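Local coordinates for glutamate ABC superfamily ATP binding cassette transporter, binding protein (Enterococcus faecium DO, PDB 5EYF) that binds glutamate and, as the solute-binding protein of an ABC transporter, probably delivers it to the membrane components for uptake, at residues T50-G55 with E220-D225; D90-K93 with D97-D100; A105-L110 with A138-Q143. All coordinates share one frame; numbering follows the deposited sequence.

In the fold
Contact 1 ties helix 41-54, early in the chain, to the late helix 209-225, whereas contact 2 is local and contact 3 lies beyond the glutamate site, on the opposite side of the chain's centre from contact 1. Their chemistry follows their place. At contact 1, partly buried, a lysine salt-bridges an aspartate on another helix, and a water joins its backbone to a glutamate there. Contact 2, near the surface, is a short return from helix 90-93 to strand 96-98, packed apolarly round F98, whose arginine reaches the ligand. Contact 3 is buried and turns on an amide-amide hydrogen bond. Strands 96-98 and 103-112 share a mixed sheet. Along the sequence, contact 1 encloses both others.

Contact 1: T50-G55 with E220-D225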
ATOM      1  N   THR B  50       9.281   0.410 -21.786  1.00 16.78           N
ATOM      2  CA  THR B  50      10.262   0.510 -22.849  1.00 18.64           C
ATOM      3  C   THR B  50       9.685   1.196 -24.080  1.00 19.59           C
ATOM      4  O   THR B  50      10.358   2.023 -24.716  1.00 21.00           O
ATOM      5  CB  THR B  50      10.769  -0.884 -23.202  1.00 18.55           C
ATOM      6  OG1 THR B  50      11.288  -1.492 -22.013  1.00 20.06           O
ATOM      7  CG2 THR B  50      11.928  -0.753 -24.200  1.00 19.30           C
ATOM      8  N   LYS B  51       8.429   0.904 -24.414  1.00 18.71           N
ATOM      9  CA  LYS B  51       7.842   1.580 -25.573  1.00 20.77           C
ATOM     10  C   LYS B  51       7.609   3.071 -25.311  1.00 20.26           C
ATOM     11  O   LYS B  51       7.715   3.890 -26.241  1.00 20.34           O
ATOM     12  CB  LYS B  51       6.536   0.889 -25.979  1.00 23.52           C
ATOM     13  CG  LYS B  51       6.712  -0.553 -26.479  1.00 26.13           C
ATOM     14  CD  LYS B  51       7.665  -0.640 -27.676  1.00 28.51           C
ATOM     15  CE  LYS B  51       7.567  -2.016 -28.356  1.00 30.25           C
ATOM     16  NZ  LYS B  51       8.640  -2.269 -29.377  1.00 30.11           N
ATOM     17  N   LYS B  52       7.275   3.449 -24.077  1.00 20.43           N
ATOM     18  CA  LYS B  52       7.166   4.873 -23.761  1.00 20.63           C
ATOM     19  C   LYS B  52       8.521   5.569 -23.870  1.00 20.57           C
ATOM     20  O   LYS B  52       8.611   6.692 -24.383  1.00 22.45           O
ATOM     21  CB  LYS B  52       6.592   5.071 -22.350  1.00 20.53           C
ATOM     22  CG  LYS B  52       5.151   4.594 -22.145  1.00 20.73           C
ATOM     23  CD  LYS B  52       4.179   5.246 -23.111  1.00 22.03           C
ATOM     24  CE  LYS B  52       2.751   5.018 -22.644  1.00 23.39           C
ATOM     25  NZ  LYS B  52       1.825   5.477 -23.735  1.00 24.83           N
ATOM     26  N   ILE B  53       9.586   4.939 -23.368  1.00 21.00           N
ATOM     27  CA  ILE B  53      10.874   5.619 -23.314  1.00 21.53           C
ATOM     28  C   ILE B  53      11.489   5.704 -24.701  1.00 23.03           C
ATOM     29  O   ILE B  53      11.940   6.774 -25.142  1.00 24.72           O
ATOM     30  CB  ILE B  53      11.817   4.906 -22.322  1.00 19.79           C
ATOM     31  CG1 ILE B  53      11.225   4.954 -20.919  1.00 20.85           C
ATOM     32  CG2 ILE B  53      13.258   5.498 -22.382  1.00 20.30           C
ATOM     33  CD1 ILE B  53      12.115   4.273 -19.862  1.00 20.43           C
ATOM     34  N   LEU B  54      11.526   4.574 -25.406  1.00 22.39           N
ATOM     35  CA  LEU B  54      12.234   4.465 -26.668  1.00 23.56           C
ATOM     36  C   LEU B  54      11.336   4.637 -27.876  1.00 24.65           C
ATOM     37  O   LEU B  54      11.849   4.805 -28.988  1.00 26.90           O
ATOM     38  CB  LEU B  54      12.917   3.099 -26.757  1.00 23.62           C
ATOM     39  CG  LEU B  54      13.931   2.788 -25.656  1.00 24.04           C
ATOM     40  CD1 LEU B  54      14.595   1.425 -25.910  1.00 23.75           C
ATOM     41  CD2 LEU B  54      14.986   3.913 -25.552  1.00 24.32           C
ATOM     42  N   GLY B  55      10.031   4.574 -27.700  1.00 24.85           N
ATOM     43  CA  GLY B  55       9.134   4.636 -28.832  1.00 24.78           C
ATOM     44  C   GLY B  55       8.803   3.264 -29.375  1.00 27.74           C
ATOM     45  O   GLY B  55       9.205   2.221 -28.845  1.00 27.10           O
ATOM     46  N   GLU B 220       3.877   7.475 -15.470  0.54 18.48           N
ATOM     47  CA  GLU B 220       2.877   8.545 -15.487  0.54 20.53           C
ATOM     48  C   GLU B 220       2.009   8.467 -16.737  0.54 20.75           C
ATOM     49  O   GLU B 220       0.779   8.523 -16.664  0.54 21.86           O
ATOM     50  CB  GLU B 220       3.562   9.911 -15.401  0.54 22.62           C
ATOM     51  CG  GLU B 220       2.597  11.087 -15.279  0.54 27.64           C
ATOM     52  CD  GLU B 220       3.307  12.426 -15.083  0.54 34.34           C
ATOM     53  OE1 GLU B 220       4.550  12.479 -15.215  0.54 36.75           O
ATOM     54  OE2 GLU B 220       2.621  13.430 -14.792  0.54 37.55           O
ATOM     55  N   GLU B 221       2.646   8.332 -17.897  1.00 19.40           N
ATOM     56  CA  GLU B 221       1.914   8.285 -19.156  1.00 20.25           C
ATOM     57  C   GLU B 221       1.002   7.063 -19.220  1.00 19.31           C
ATOM     58  O   GLU B 221      -0.119   7.146 -19.740  1.00 20.14           O
ATOM     59  CB  GLU B 221       2.914   8.276 -20.308  1.00 21.59           C
ATOM     60  CG  GLU B 221       3.604   9.628 -20.570  1.00 26.06           C
ATOM     61  CD  GLU B 221       4.633   9.559 -21.699  1.00 31.55           C
ATOM     62  OE1 GLU B 221       4.469   8.720 -22.621  1.00 33.39           O
ATOM     63  OE2 GLU B 221       5.612  10.345 -21.660  1.00 32.96           O
HETATM   64  N   MSE B 222       1.451   5.934 -18.662  1.00 18.22           N
HETATM   65  CA  MSE B 222       0.683   4.702 -18.708  1.00 18.16           C
HETATM   66  C   MSE B 222      -0.530   4.760 -17.783  1.00 18.96           C
HETATM   67  O   MSE B 222      -1.588   4.201 -18.077  1.00 19.32           O
HETATM   68  CB  MSE B 222       1.571   3.518 -18.312  1.00 17.50           C
HETATM   69  CG  MSE B 222       2.662   3.207 -19.372  1.00 16.50           C
HETATM   70 SE   MSE B 222       4.126   2.154 -18.661  0.76 17.96          SE
HETATM   71  CE  MSE B 222       3.143   0.623 -17.922  0.98 18.96           C
ATOM     72  N   HIS B 223      -0.359   5.425 -16.640  1.00 18.76           N
ATOM     73  CA  HIS B 223      -1.513   5.695 -15.789  1.00 19.50           C
ATOM     74  C   HIS B 223      -2.468   6.682 -16.436  1.00 21.89           C
ATOM     75  O   HIS B 223      -3.687   6.567 -16.261  1.00 25.22           O
ATOM     76  CB  HIS B 223      -1.058   6.235 -14.448  1.00 19.93           C
ATOM     77  CG  HIS B 223      -0.486   5.199 -13.557  1.00 19.32           C
ATOM     78  ND1 HIS B 223      -1.267   4.267 -12.903  1.00 19.06           N
ATOM     79  CD2 HIS B 223       0.790   4.964 -13.175  1.00 18.89           C
ATOM     80  CE1 HIS B 223      -0.490   3.497 -12.164  1.00 18.86           C
ATOM     81  NE2 HIS B 223       0.760   3.897 -12.312  1.00 18.56           N
ATOM     82  N   ALA B 224      -1.943   7.643 -17.198  1.00 23.17           N
ATOM     83  CA  ALA B 224      -2.835   8.639 -17.763  1.00 25.39           C
ATOM     84  C   ALA B 224      -3.644   8.066 -18.913  1.00 25.99           C
ATOM     85  O   ALA B 224      -4.784   8.485 -19.126  1.00 29.09           O
ATOM     86  CB  ALA B 224      -2.044   9.868 -18.201  1.00 25.61           C
ATOM     87  N   ASP B 225      -3.108   7.113 -19.666  1.00 24.41           N
ATOM     88  CA  ASP B 225      -3.803   6.670 -20.866  1.00 24.44           C
ATOM     89  C   ASP B 225      -4.412   5.284 -20.740  1.00 25.49           C
ATOM     90  O   ASP B 225      -4.971   4.778 -21.715  1.00 26.92           O
ATOM     91  CB  ASP B 225      -2.904   6.769 -22.103  1.00 25.20           C
ATOM     92  CG  ASP B 225      -1.711   5.813 -22.082  1.00 24.41           C
ATOM     93  OD1 ASP B 225      -1.712   4.851 -21.294  1.00 24.21           O
ATOM     94  OD2 ASP B 225      -0.781   6.020 -22.896  1.00 27.77           O
TER
HETATM   95  O   HOH W   1       2.333   8.405 -23.774  1.00 29.37           O
HETATM   96  O   HOH W   2       5.901   8.435 -24.837  1.00 38.52           O
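K52 NZ meets D225 OD2 at 2.8 Å in a salt bridge, the amine entering on the syn side of the carboxylate. The other oxygen, D225 OD1, is taken by the hydroxyl of T227, so both oxygens of D225 are used and the group is held against rotation. D225 CG sits between its backbone N and carbonyl carbon (chi1 66°), which swings the carboxylate back to meet the lysine coming from the opposite direction.

E221 OE1 is 4.3 Å from K52 NZ, too far for a salt bridge, and E221 OE2 is hydrogen-bonded to Q217 one turn back on the same helix. A water donates to E221 OE1 at 2.7 Å and to the backbone K52 O at 3.3 Å, a second, longer link between the helices. Another water near K52 NZ also approaches E221 OE1, but at a doubtfully short distance.

Behind the charges the lysine bends at chi2 (-57°) and then runs straight, which lays its methylenes across the second helix. K52 CD lies 3.5 Å from E221 OE1, a methylene against the carboxylate, and K52 CE is 3.7 Å from CG of M222, a selenomethionine. M222 itself reaches I45, A48 and I49, so the buried side chain packs between the lysine's methylenes and helix 41-54. The axes of the short helical pieces 50-54 and 220-225 come within 10.7 Å, their directions 115° apart.

Two carboxylates beside one amine would favour protonated K52, and its long arm joins helix 41-54 to helix 209-225, with apolar contact inside and charge and water outside.

Contact 2: D90-K93 with D97-D100; sequences DERK and DFSD. With GLU (glutamic acid), chain E.
R92 NH1 donates two bonds: one to GLU O of the bound glutamate at 2.7 Å, nearly straight at 170°, and one to the carbonyl of T87, which fixes the turn of the guanidinium. R92, whose CB packs on F98, also uses NH2, which donates to GLU OXT at 2.8 Å with a more bent 154°. The two oxygens belong to the carboxylate on the ligand's alpha carbon, and its carbon lies in the plane of the guanidinium at its edge, so this is a two-pronged, end-on pairing. R70, close beside R92, also bonds the ligand, so the two like charges are brought together at an anionic ligand.

The reach comes from an arm extended from CG to NE (chi2 171°), which leads the polar end away from the strand while its root stays there. R92 CB touches F98 CE2 at 3.7 Å, and K93 CG touches F98 CD2, also at 3.7 Å. Both come in at the rim of the phenyl ring, near its plane, so the ring is wedged edge-on under the helix. M86 and I88 pack on F98 as well.

Past the ring, K93 turns at chi3 and its NZ is hydrogen-bonded to the backbone O of E245, the C-terminal residue of the second subunit. K206 reaches both segments, bonding K93 O and forming a salt bridge with D97.

An arginine gripping the alpha-carboxylate from a short helix is characteristic of the amino-acid-binding members of solute-binding protein family 3, and of the related ligand-binding domains of ionotropic glutamate receptors.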
ATOM      1  N   ASP B  90      13.522   1.718   2.924  1.00 21.25           N
ATOM      2  CA  ASP B  90      14.606   2.678   3.158  1.00 22.42           C
ATOM      3  C   ASP B  90      15.972   1.998   3.179  1.00 23.55           C
ATOM      4  O   ASP B  90      16.959   2.590   2.732  1.00 24.62           O
ATOM      5  CB  ASP B  90      14.367   3.484   4.437  1.00 25.14           C
ATOM      6  CG  ASP B  90      13.587   4.745   4.172  1.00 29.23           C
ATOM      7  OD1 ASP B  90      13.496   5.129   2.995  1.00 31.51           O
ATOM      8  OD2 ASP B  90      13.089   5.372   5.125  1.00 30.90           O
ATOM      9  N   GLU B  91      16.039   0.754   3.660  0.60 23.64           N
ATOM     10  CA  GLU B  91      17.301   0.017   3.664  0.60 25.63           C
ATOM     11  C   GLU B  91      17.770  -0.299   2.245  0.60 23.37           C
ATOM     12  O   GLU B  91      18.975  -0.280   1.961  0.60 23.76           O
ATOM     13  CB  GLU B  91      17.125  -1.251   4.492  0.60 28.79           C
ATOM     14  CG  GLU B  91      16.447  -0.969   5.849  0.60 31.03           C
ATOM     15  CD  GLU B  91      14.934  -1.249   5.864  0.60 30.64           C
ATOM     16  OE1 GLU B  91      14.582  -2.449   5.969  0.60 33.67           O
ATOM     17  OE2 GLU B  91      14.111  -0.293   5.781  0.60 24.10           O
ATOM     18  N   ARG B  92      16.836  -0.616   1.345  1.00 22.05           N
ATOM     19  CA  ARG B  92      17.183  -0.829  -0.050  1.00 22.30           C
ATOM     20  C   ARG B  92      17.508   0.474  -0.757  1.00 22.63           C
ATOM     21  O   ARG B  92      18.336   0.482  -1.685  1.00 23.67           O
ATOM     22  CB  ARG B  92      16.044  -1.563  -0.734  1.00 21.45           C
ATOM     23  CG  ARG B  92      16.027  -3.055  -0.365  1.00 21.95           C
ATOM     24  CD  ARG B  92      14.786  -3.769  -0.849  1.00 21.37           C
ATOM     25  NE  ARG B  92      14.801  -5.198  -0.511  1.00 23.14           N
ATOM     26  CZ  ARG B  92      13.827  -6.048  -0.829  1.00 21.18           C
ATOM     27  NH1 ARG B  92      12.765  -5.604  -1.511  1.00 18.90           N
ATOM     28  NH2 ARG B  92      13.929  -7.345  -0.518  1.00 23.17           N
ATOM     29  N   LYS B  93      16.895   1.585  -0.315  1.00 23.60           N
ATOM     30  CA  LYS B  93      17.197   2.885  -0.899  1.00 24.18           C
ATOM     31  C   LYS B  93      18.637   3.322  -0.644  1.00 25.44           C
ATOM     32  O   LYS B  93      19.124   4.233  -1.315  1.00 26.93           O
ATOM     33  CB  LYS B  93      16.187   3.918  -0.387  1.00 23.20           C
ATOM     34  CG  LYS B  93      14.787   3.668  -0.984  1.00 23.99           C
ATOM     35  CD  LYS B  93      13.730   4.629  -0.486  1.00 27.07           C
ATOM     36  CE  LYS B  93      14.080   6.047  -0.844  1.00 32.62           C
ATOM     37  NZ  LYS B  93      12.940   7.000  -0.720  1.00 35.38           N
ATOM     38  N   ASP B  97      18.049   3.355  -6.398  1.00 21.28           N
ATOM     39  CA  ASP B  97      16.928   4.272  -6.483  1.00 21.32           C
ATOM     40  C   ASP B  97      15.709   3.475  -6.915  1.00 19.74           C
ATOM     41  O   ASP B  97      15.828   2.433  -7.570  1.00 21.73           O
ATOM     42  CB  ASP B  97      17.197   5.395  -7.482  1.00 23.35           C
ATOM     43  CG  ASP B  97      18.165   6.442  -6.961  1.00 24.73           C
ATOM     44  OD1 ASP B  97      18.401   6.504  -5.725  1.00 25.78           O
ATOM     45  OD2 ASP B  97      18.674   7.230  -7.813  1.00 24.54           O
ATOM     46  N   PHE B  98      14.527   3.962  -6.553  1.00 18.21           N
ATOM     47  CA  PHE B  98      13.292   3.298  -6.941  1.00 16.39           C
ATOM     48  C   PHE B  98      12.383   4.235  -7.722  1.00 15.26           C
ATOM     49  O   PHE B  98      12.260   5.424  -7.385  1.00 18.25           O
ATOM     50  CB  PHE B  98      12.499   2.823  -5.715  1.00 15.93           C
ATOM     51  CG  PHE B  98      13.024   1.553  -5.076  1.00 17.22           C
ATOM     52  CD1 PHE B  98      12.759   0.328  -5.646  1.00 18.01           C
ATOM     53  CD2 PHE B  98      13.687   1.598  -3.847  1.00 18.23           C
ATOM     54  CE1 PHE B  98      13.186  -0.850  -5.054  1.00 18.75           C
ATOM     55  CE2 PHE B  98      14.116   0.420  -3.228  1.00 19.85           C
ATOM     56  CZ  PHE B  98      13.859  -0.808  -3.828  1.00 18.74           C
ATOM     57  N   SER B  99      11.694   3.673  -8.716  1.00 14.55           N
ATOM     58  CA  SER B  99      10.574   4.364  -9.350  1.00 14.08           C
ATOM     59  C   SER B  99       9.417   4.555  -8.360  1.00 14.93           C
ATOM     60  O   SER B  99       9.392   4.018  -7.236  1.00 14.73           O
ATOM     61  CB  SER B  99      10.029   3.567 -10.531  1.00 15.13           C
ATOM     62  OG  SER B  99       9.331   2.395 -10.079  1.00 14.72           O
ATOM     63  N   ASP B 100       8.420   5.285  -8.841  1.00 15.11           N
ATOM     64  CA  ASP B 100       7.103   5.271  -8.209  1.00 12.95           C
ATOM     65  C   ASP B 100       6.582   3.838  -8.058  1.00 12.27           C
ATOM     66  O   ASP B 100       6.901   2.934  -8.854  1.00 13.57           O
ATOM     67  CB  ASP B 100       6.114   6.087  -9.055  1.00 16.40           C
ATOM     68  CG  ASP B 100       6.460   7.560  -9.100  1.00 21.91           C
ATOM     69  OD1 ASP B 100       7.079   8.075  -8.155  1.00 27.40           O
ATOM     70  OD2 ASP B 100       6.049   8.224 -10.063  1.00 25.35           O
TER
HETATM   71  N   GLU E 301       8.335  -8.211  -2.248  1.00 19.56           N
HETATM   72  CA  GLU E 301       9.181  -8.872  -1.242  1.00 20.28           C
HETATM   73  C   GLU E 301      10.614  -8.371  -1.340  1.00 21.40           C
HETATM   74  O   GLU E 301      10.946  -7.546  -2.202  1.00 19.80           O
HETATM   75  CB  GLU E 301       9.135 -10.407  -1.377  1.00 21.92           C
HETATM   76  CG  GLU E 301       9.294 -10.933  -2.804  1.00 22.94           C
HETATM   77  CD  GLU E 301      10.711 -10.831  -3.362  1.00 24.08           C
HETATM   78  OE1 GLU E 301      10.831 -10.720  -4.587  1.00 23.07           O
HETATM   79  OE2 GLU E 301      11.706 -10.947  -2.610  1.00 25.23           O
HETATM   80  OXT GLU E 301      11.483  -8.768  -0.538  1.00 25.38           O

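Contact 3: A105-L110 with A138-Q143; sequences AGQALL and AANIRQ
Q107 points its CB from strand 107-110 at helix 138-143. CG lies opposite the backbone N (chi1 -167°) and the chain stays extended beyond it, carrying the amide across the gap until Q107 CD is 3.8 Å from N140 CB. There the group splits its two ends between neighbouring helix residues. Q107 OE1 accepts a hydrogen bond from N140 ND2 at 2.9 Å; the donor arrives almost end-on to the carbonyl, with a C=O...N angle of 171°, and Q107 OE1 falls in the plane of the N140 amide. The same oxygen, Q107 OE1, is also tucked 3.0 Å from N140 CB. The two amides are nevertheless turned 36° from each other. Q107 NE2 sits 3.7 Å from I141 CG1, and its polar needs are met elsewhere, by T172 OG1 and by the carbonyl of S137.

Strand and helix belong to an alpha/beta layer: helix 136-144 follows strand 128-132 and precedes the parallel neighbour 149-153, a beta-alpha-beta unit, while strand 103-112 pairs antiparallel with 170-172. The axes of strand 107-110 and helix 138-143 pass 10.1 Å apart, close to perpendicular. Q107 is bonded to S137 and N140 in the first turns of the helix, whose T136 binds glutamate; the Q107 side chain is about 5 Å from that of D174, another ligand residue, placing it in the second shell of the site.

Farther along the strand the contact becomes apolar. L109 CD2 lies 4.4 Å from I141 CD1, a loose touch, and I141 also touches L123, I150 and F195. T196 and E198 also pack against N140.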
ATOM      1  N   ALA B 105       1.359  -4.793  -2.781  1.00 13.67           N
ATOM      2  CA  ALA B 105       1.230  -6.129  -2.202  1.00 14.01           C
ATOM      3  C   ALA B 105       1.264  -6.058  -0.674  1.00 14.37           C
ATOM      4  O   ALA B 105       1.332  -4.983  -0.072  1.00 14.51           O
ATOM      5  CB  ALA B 105       2.319  -7.068  -2.760  1.00 15.50           C
ATOM      6  N   GLY B 106       1.230  -7.223  -0.034  1.00 14.83           N
ATOM      7  CA  GLY B 106       1.406  -7.297   1.410  1.00 15.20           C
ATOM      8  C   GLY B 106       1.704  -8.719   1.796  1.00 15.59           C
ATOM      9  O   GLY B 106       1.216  -9.644   1.158  1.00 16.30           O
ATOM     10  N   GLN B 107       2.508  -8.898   2.837  1.00 14.64           N
ATOM     11  CA  GLN B 107       2.889 -10.261   3.201  1.00 14.79           C
ATOM     12  C   GLN B 107       1.712 -11.032   3.783  1.00 15.50           C
ATOM     13  O   GLN B 107       0.888 -10.482   4.510  1.00 16.07           O
ATOM     14  CB  GLN B 107       4.057 -10.244   4.179  1.00 15.28           C
ATOM     15  CG  GLN B 107       4.685 -11.630   4.349  1.00 16.25           C
ATOM     16  CD  GLN B 107       6.025 -11.560   5.036  1.00 17.30           C
ATOM     17  OE1 GLN B 107       6.673 -10.531   5.005  1.00 20.42           O
ATOM     18  NE2 GLN B 107       6.426 -12.643   5.691  1.00 16.94           N
ATOM     19  N   ALA B 108       1.651 -12.327   3.482  1.00 15.27           N
ATOM     20  CA  ALA B 108       0.511 -13.151   3.871  1.00 16.09           C
ATOM     21  C   ALA B 108       0.972 -14.572   4.144  1.00 15.55           C
ATOM     22  O   ALA B 108       2.153 -14.902   4.012  1.00 15.50           O
ATOM     23  CB  ALA B 108      -0.596 -13.167   2.800  1.00 16.40           C
ATOM     24  N   LEU B 109       0.012 -15.407   4.538  1.00 15.39           N
ATOM     25  CA  LEU B 109       0.244 -16.804   4.889  1.00 14.88           C
ATOM     26  C   LEU B 109      -0.551 -17.722   3.983  1.00 15.92           C
ATOM     27  O   LEU B 109      -1.727 -17.482   3.728  1.00 19.33           O
ATOM     28  CB  LEU B 109      -0.202 -17.122   6.305  1.00 16.14           C
ATOM     29  CG  LEU B 109       0.481 -16.405   7.457  1.00 16.59           C
ATOM     30  CD1 LEU B 109      -0.055 -16.913   8.799  1.00 18.04           C
ATOM     31  CD2 LEU B 109       1.999 -16.546   7.392  1.00 17.52           C
ATOM     32  N   LEU B 110       0.081 -18.814   3.561  1.00 16.55           N
ATOM     33  CA  LEU B 110      -0.581 -19.891   2.840  1.00 17.89           C
ATOM     34  C   LEU B 110      -0.518 -21.150   3.700  1.00 18.59           C
ATOM     35  O   LEU B 110       0.556 -21.502   4.199  1.00 18.33           O
ATOM     36  CB  LEU B 110       0.124 -20.133   1.494  1.00 19.15           C
ATOM     37  CG  LEU B 110      -0.457 -21.182   0.538  1.00 20.64           C
ATOM     38  CD1 LEU B 110      -1.581 -20.549  -0.242  1.00 21.37           C
ATOM     39  CD2 LEU B 110       0.607 -21.756  -0.416  1.00 22.22           C
ATOM     40  N   ALA B 138      11.229 -13.611   5.504  1.00 23.80           N
ATOM     41  CA  ALA B 138      11.673 -14.303   6.712  1.00 27.23           C
ATOM     42  C   ALA B 138      11.926 -13.297   7.819  1.00 28.86           C
ATOM     43  O   ALA B 138      11.460 -13.473   8.954  1.00 31.10           O
ATOM     44  CB  ALA B 138      12.923 -15.148   6.443  1.00 28.06           C
ATOM     45  N   ALA B 139      12.551 -12.176   7.476  1.00 30.80           N
ATOM     46  CA  ALA B 139      12.765 -11.128   8.467  1.00 32.36           C
ATOM     47  C   ALA B 139      11.443 -10.561   8.978  1.00 31.66           C
ATOM     48  O   ALA B 139      11.300 -10.326  10.179  1.00 31.66           O
ATOM     49  CB  ALA B 139      13.654 -10.025   7.888  1.00 33.71           C
ATOM     50  N   ASN B 140      10.462 -10.339   8.094  1.00 28.57           N
ATOM     51  CA  ASN B 140       9.177  -9.820   8.560  1.00 26.94           C
ATOM     52  C   ASN B 140       8.473 -10.804   9.487  1.00 26.83           C
ATOM     53  O   ASN B 140       7.759 -10.387  10.415  1.00 26.65           O
ATOM     54  CB  ASN B 140       8.258  -9.486   7.385  1.00 27.35           C
ATOM     55  CG  ASN B 140       8.675  -8.216   6.636  1.00 30.36           C
ATOM     56  OD1 ASN B 140       9.406  -7.376   7.169  1.00 32.41           O
ATOM     57  ND2 ASN B 140       8.207  -8.086   5.380  1.00 30.21           N
ATOM     58  N   ILE B 141       8.613 -12.107   9.236  1.00 27.11           N
ATOM     59  CA  ILE B 141       8.016 -13.068  10.158  1.00 28.33           C
ATOM     60  C   ILE B 141       8.666 -12.957  11.522  1.00 29.77           C
ATOM     61  O   ILE B 141       7.986 -12.994  12.555  1.00 30.90           O
ATOM     62  CB  ILE B 141       8.125 -14.509   9.638  1.00 31.48           C
ATOM     63  CG1 ILE B 141       7.041 -14.790   8.628  1.00 30.90           C
ATOM     64  CG2 ILE B 141       7.894 -15.466  10.808  1.00 34.54           C
ATOM     65  CD1 ILE B 141       5.665 -14.870   9.225  1.00 28.64           C
ATOM     66  N   ARG B 142       9.994 -12.853  11.557  1.00 31.42           N
ATOM     67  CA  ARG B 142      10.660 -12.811  12.847  1.00 33.79           C
ATOM     68  C   ARG B 142      10.205 -11.608  13.659  1.00 33.07           C
ATOM     69  O   ARG B 142      10.297 -11.620  14.886  1.00 34.05           O
ATOM     70  CB  ARG B 142      12.180 -12.824  12.648  1.00 37.52           C
ATOM     71  CG  ARG B 142      12.652 -14.113  11.972  1.00 42.63           C
ATOM     72  CD  ARG B 142      14.169 -14.287  11.886  1.00 47.54           C
ATOM     73  NE  ARG B 142      14.526 -15.653  11.477  1.00 50.63           N
ATOM     74  CZ  ARG B 142      14.935 -15.993  10.256  1.00 52.27           C
ATOM     75  NH1 ARG B 142      15.060 -15.060   9.321  1.00 52.56           N
ATOM     76  NH2 ARG B 142      15.231 -17.260   9.969  1.00 52.55           N
ATOM     77  N   GLN B 143       9.672 -10.587  13.006  1.00 32.10           N
ATOM     78  CA  GLN B 143       9.108  -9.452  13.714  1.00 31.90           C
ATOM     79  C   GLN B 143       7.649  -9.667  14.105  1.00 31.53           C
ATOM     80  O   GLN B 143       7.272  -9.462  15.266  1.00 33.00           O
ATOM     81  CB  GLN B 143       9.239  -8.203  12.851  1.00 33.48           C
ATOM     82  CG  GLN B 143       8.525  -6.993  13.421  1.00 35.08           C
ATOM     83  CD  GLN B 143       8.824  -5.747  12.630  1.00 36.72           C
ATOM     84  OE1 GLN B 143       9.873  -5.646  12.012  1.00 37.39           O
ATOM     85  NE2 GLN B 143       7.900  -4.800  12.631  1.00 38.31           N
TER